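Local coordinates for uncharacterized protein (Bacteroides ovatus, PDB 4FXT) that is of unknown function, a DUF3823-family protein that joins a transthyretin-like N-terminal domain to a C-terminal domain of E-set type, at residues Q144-G152 against A163-L171. Sequence-based numbering, arbitrary orientation.
Sequences QKEAELKLG and AEIEIPSGL. With EDO (1,2-ethanediol), chain O.
Ile165 reaches across to the backbone of 147-150 and sets its CD1 against the peptide between Glu148 and Leu149, 3.6 Å from Glu148 C. With CG1 anti to the backbone N (chi1 -175°) and chi2 also extended, the chain stands straight off its strand, and CD1 slots between Ala147 CB and Leu149 CB, the latter 3.9 Å away. Leu149 answers in the other direction: its CD2 comes down on the backbone of the facing strand, 3.5 Å from Glu164 O. On one flank, both methyls of Leu151 come up to Ala163 CB from the same side, CD2 at 4.1 Å; on the other, Ala147 CB rests against CG and CD of Pro168, 3.8 Å from CG.

These are van der Waals contacts, mostly apolar, centred on two strands that are each outermost in a different sheet, with axes 7.3 Å apart and running 146° to each other, along one open side of a beta sandwich in the E-set-like C-terminal domain. Strand 147-150 bonds to 127-135, and 160-166 to 111-120; Ile132 and Phe116 carry the packing inward. Glu146 and Ala147 both face Leu134 of the neighbouring strand 127-135 in a classic beta bulge.

Beside that bulge the aliphatic part of Glu146 lies obliquely over the isobutyl end of Leu171, CG being 3.5 Å from Leu171 CD1, while it runs roughly at right angles to Pro168. An alanine in place of Leu171 would lack the whole isobutyl end beyond CB, and is likely to leave the aliphatic part of Glu146 without its packing partner and freer to swing.

The two segments share no hydrogen bonds. Within 163-171, Leu171 N bonds to Pro168 O (3.0 Å), closing the turn that brings the leucine round to Glu146. Glu146 OE1 accepts a hydrogen bond from O2 of a 1,2-ethanediol, probably a crystallisation additive, which also bonds Thr136, Gly137 and Leu139.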
loop_
_atom_site.group_PDB
_atom_site.type_symbol
_atom_site.label_atom_id
_atom_site.label_comp_id
_atom_site.label_asym_id
_atom_site.label_seq_id
_atom_site.Cartn_x
_atom_site.Cartn_y
_atom_site.Cartn_z
ATOM N N GLN A 144 7.350 -0.941 11.048
ATOM C CA GLN A 144 8.224 0.217 11.274
ATOM C C GLN A 144 7.409 1.413 11.638
ATOM O O GLN A 144 6.737 1.997 10.772
ATOM C CB GLN A 144 9.085 0.549 10.058
ATOM C CG GLN A 144 10.234 -0.363 9.695
ATOM C CD GLN A 144 10.884 0.303 8.500
ATOM O OE1 GLN A 144 10.327 0.292 7.383
ATOM N NE2 GLN A 144 11.995 1.022 8.734
ATOM N N LYS A 145 7.435 1.776 12.920
ATOM C CA LYS A 145 6.619 2.872 13.459
ATOM C C LYS A 145 7.219 3.396 14.735
ATOM O O LYS A 145 7.879 2.646 15.465
ATOM C CB LYS A 145 5.172 2.384 13.720
ATOM C CG LYS A 145 5.200 1.116 14.575
ATOM C CD LYS A 145 3.925 0.462 14.853
ATOM C CE LYS A 145 4.162 -0.946 15.399
ATOM N NZ LYS A 145 4.918 -0.991 16.671
ATOM N N GLU A 146 6.959 4.688 15.017
ATOM C CA GLU A 146 7.413 5.345 16.247
ATOM C C GLU A 146 6.217 5.425 17.219
ATOM O O GLU A 146 6.393 5.496 18.435
ATOM C CB GLU A 146 8.024 6.726 15.934
ATOM C CG GLU A 146 9.133 7.101 16.895
ATOM C CD GLU A 146 10.358 6.221 16.792
ATOM O OE1 GLU A 146 10.632 5.684 15.690
ATOM O OE2 GLU A 146 11.065 6.096 17.818
ATOM N N ALA A 147 5.001 5.352 16.654
ATOM C CA ALA A 147 3.731 5.349 17.361
ATOM C C ALA A 147 2.631 4.721 16.514
ATOM O O ALA A 147 2.642 4.856 15.280
ATOM C CB ALA A 147 3.347 6.767 17.739
ATOM N N GLU A 148 1.676 4.033 17.167
ATOM C CA GLU A 148 0.523 3.458 16.460
ATOM C C GLU A 148 -0.720 3.709 17.260
ATOM O O GLU A 148 -0.658 3.968 18.465
ATOM C CB GLU A 148 0.649 1.953 16.129
ATOM C CG GLU A 148 0.555 0.954 17.266
ATOM C CD GLU A 148 0.491 -0.514 16.860
ATOM O OE1 GLU A 148 0.009 -0.821 15.744
ATOM O OE2 GLU A 148 0.836 -1.367 17.712
ATOM N N LEU A 149 -1.856 3.633 16.584
ATOM C CA LEU A 149 -3.187 3.765 17.168
ATOM C C LEU A 149 -4.070 2.707 16.542
ATOM O O LEU A 149 -4.218 2.710 15.328
ATOM C CB LEU A 149 -3.712 5.185 16.944
ATOM C CG LEU A 149 -5.014 5.542 17.618
ATOM C CD1 LEU A 149 -4.905 5.401 19.130
ATOM C CD2 LEU A 149 -5.388 6.955 17.284
ATOM N N LYS A 150 -4.534 1.728 17.322
ATOM C CA LYS A 150 -5.393 0.655 16.812
ATOM C C LYS A 150 -6.844 1.046 17.124
ATOM O O LYS A 150 -7.197 1.216 18.290
ATOM C CB LYS A 150 -4.989 -0.697 17.404
ATOM C CG LYS A 150 -3.532 -1.096 17.122
ATOM C CD LYS A 150 -3.050 -2.427 17.764
ATOM C CE LYS A 150 -3.621 -3.703 17.193
ATOM N NZ LYS A 150 -3.029 -4.910 17.836
ATOM N N LEU A 151 -7.658 1.281 16.089
ATOM C CA LEU A 151 -9.024 1.789 16.218
ATOM C C LEU A 151 -10.115 0.675 16.298
ATOM O O LEU A 151 -11.315 0.983 16.523
ATOM C CB LEU A 151 -9.331 2.676 14.995
ATOM C CG LEU A 151 -8.428 3.872 14.719
ATOM C CD1 LEU A 151 -8.843 4.563 13.485
ATOM C CD2 LEU A 151 -8.465 4.861 15.847
ATOM N N GLY A 152 -9.715 -0.588 16.083
ATOM C CA GLY A 152 -10.665 -1.691 16.086
ATOM C C GLY A 152 -11.143 -2.010 14.688
ATOM O O GLY A 152 -10.499 -1.626 13.713
ATOM N N ALA A 163 -9.553 10.667 13.464
ATOM C CA ALA A 163 -8.874 10.056 14.596
ATOM C C ALA A 163 -7.618 10.870 14.943
ATOM O O ALA A 163 -6.974 11.426 14.045
ATOM C CB ALA A 163 -8.530 8.612 14.298
ATOM N N GLU A 164 -7.304 10.987 16.243
ATOM C CA GLU A 164 -6.150 11.745 16.678
ATOM C C GLU A 164 -5.175 10.858 17.415
ATOM O O GLU A 164 -5.550 10.252 18.426
ATOM C CB GLU A 164 -6.568 12.909 17.565
ATOM C CG GLU A 164 -7.399 13.952 16.864
ATOM C CD GLU A 164 -7.816 15.104 17.747
ATOM O OE1 GLU A 164 -8.288 14.851 18.881
ATOM O OE2 GLU A 164 -7.737 16.260 17.272
ATOM N N ILE A 165 -3.913 10.800 16.908
ATOM C CA ILE A 165 -2.794 10.041 17.465
ATOM C C ILE A 165 -1.829 11.040 18.097
ATOM O O ILE A 165 -1.518 12.071 17.499
ATOM C CB ILE A 165 -2.115 9.139 16.391
ATOM C CG1 ILE A 165 -1.007 8.243 17.011
ATOM C CG2 ILE A 165 -1.615 9.953 15.184
ATOM C CD1 ILE A 165 -0.498 7.160 16.157
ATOM N N GLU A 166 -1.373 10.740 19.315
ATOM C CA GLU A 166 -0.445 11.581 20.049
ATOM C C GLU A 166 1.003 11.437 19.486
ATOM O O GLU A 166 1.480 10.328 19.243
ATOM C CB GLU A 166 -0.491 11.221 21.530
ATOM C CG GLU A 166 0.295 12.187 22.396
ATOM C CD GLU A 166 0.062 12.044 23.886
ATOM O OE1 GLU A 166 -1.091 12.239 24.335
ATOM O OE2 GLU A 166 1.065 11.891 24.615
ATOM N N ILE A 167 1.690 12.584 19.302
ATOM C CA ILE A 167 3.058 12.643 18.806
ATOM C C ILE A 167 3.980 12.080 19.904
ATOM O O ILE A 167 3.951 12.589 21.034
ATOM C CB ILE A 167 3.444 14.087 18.375
ATOM C CG1 ILE A 167 2.459 14.661 17.364
ATOM C CG2 ILE A 167 4.864 14.122 17.835
ATOM C CD1 ILE A 167 2.614 16.145 17.041
ATOM N N PRO A 168 4.758 11.014 19.616
ATOM C CA PRO A 168 5.615 10.429 20.661
ATOM C C PRO A 168 6.811 11.344 21.016
ATOM O O PRO A 168 7.167 12.242 20.247
ATOM C CB PRO A 168 6.084 9.106 20.035
ATOM C CG PRO A 168 6.028 9.336 18.575
ATOM C CD PRO A 168 4.866 10.264 18.348
ATOM N N SER A 169 7.412 11.104 22.203
ATOM C CA SER A 169 8.538 11.852 22.766
ATOM C C SER A 169 9.728 11.960 21.786
ATOM O O SER A 169 10.343 13.023 21.654
ATOM C CB SER A 169 9.019 11.194 24.059
ATOM O OG SER A 169 9.451 9.856 23.853
ATOM N N GLY A 170 10.030 10.869 21.108
ATOM C CA GLY A 170 11.142 10.835 20.173
ATOM C C GLY A 170 10.865 11.429 18.805
ATOM O O GLY A 170 11.672 11.246 17.893
ATOM N N LEU A 171 9.732 12.146 18.655
ATOM C CA LEU A 171 9.343 12.759 17.387
ATOM C C LEU A 171 8.920 14.213 17.557
ATOM O O LEU A 171 8.844 14.944 16.568
ATOM C CB LEU A 171 8.169 11.954 16.803
ATOM C CG LEU A 171 8.393 11.227 15.491
ATOM C CD1 LEU A 171 9.538 10.332 15.565
ATOM C CD2 LEU A 171 7.217 10.393 15.144
HETATM C C1 EDO O . 9.531 4.417 10.622
HETATM O O1 EDO O . 10.410 5.125 9.732
HETATM C C2 EDO O . 10.061 4.295 12.091
HETATM O O2 EDO O . 10.068 5.537 12.789
#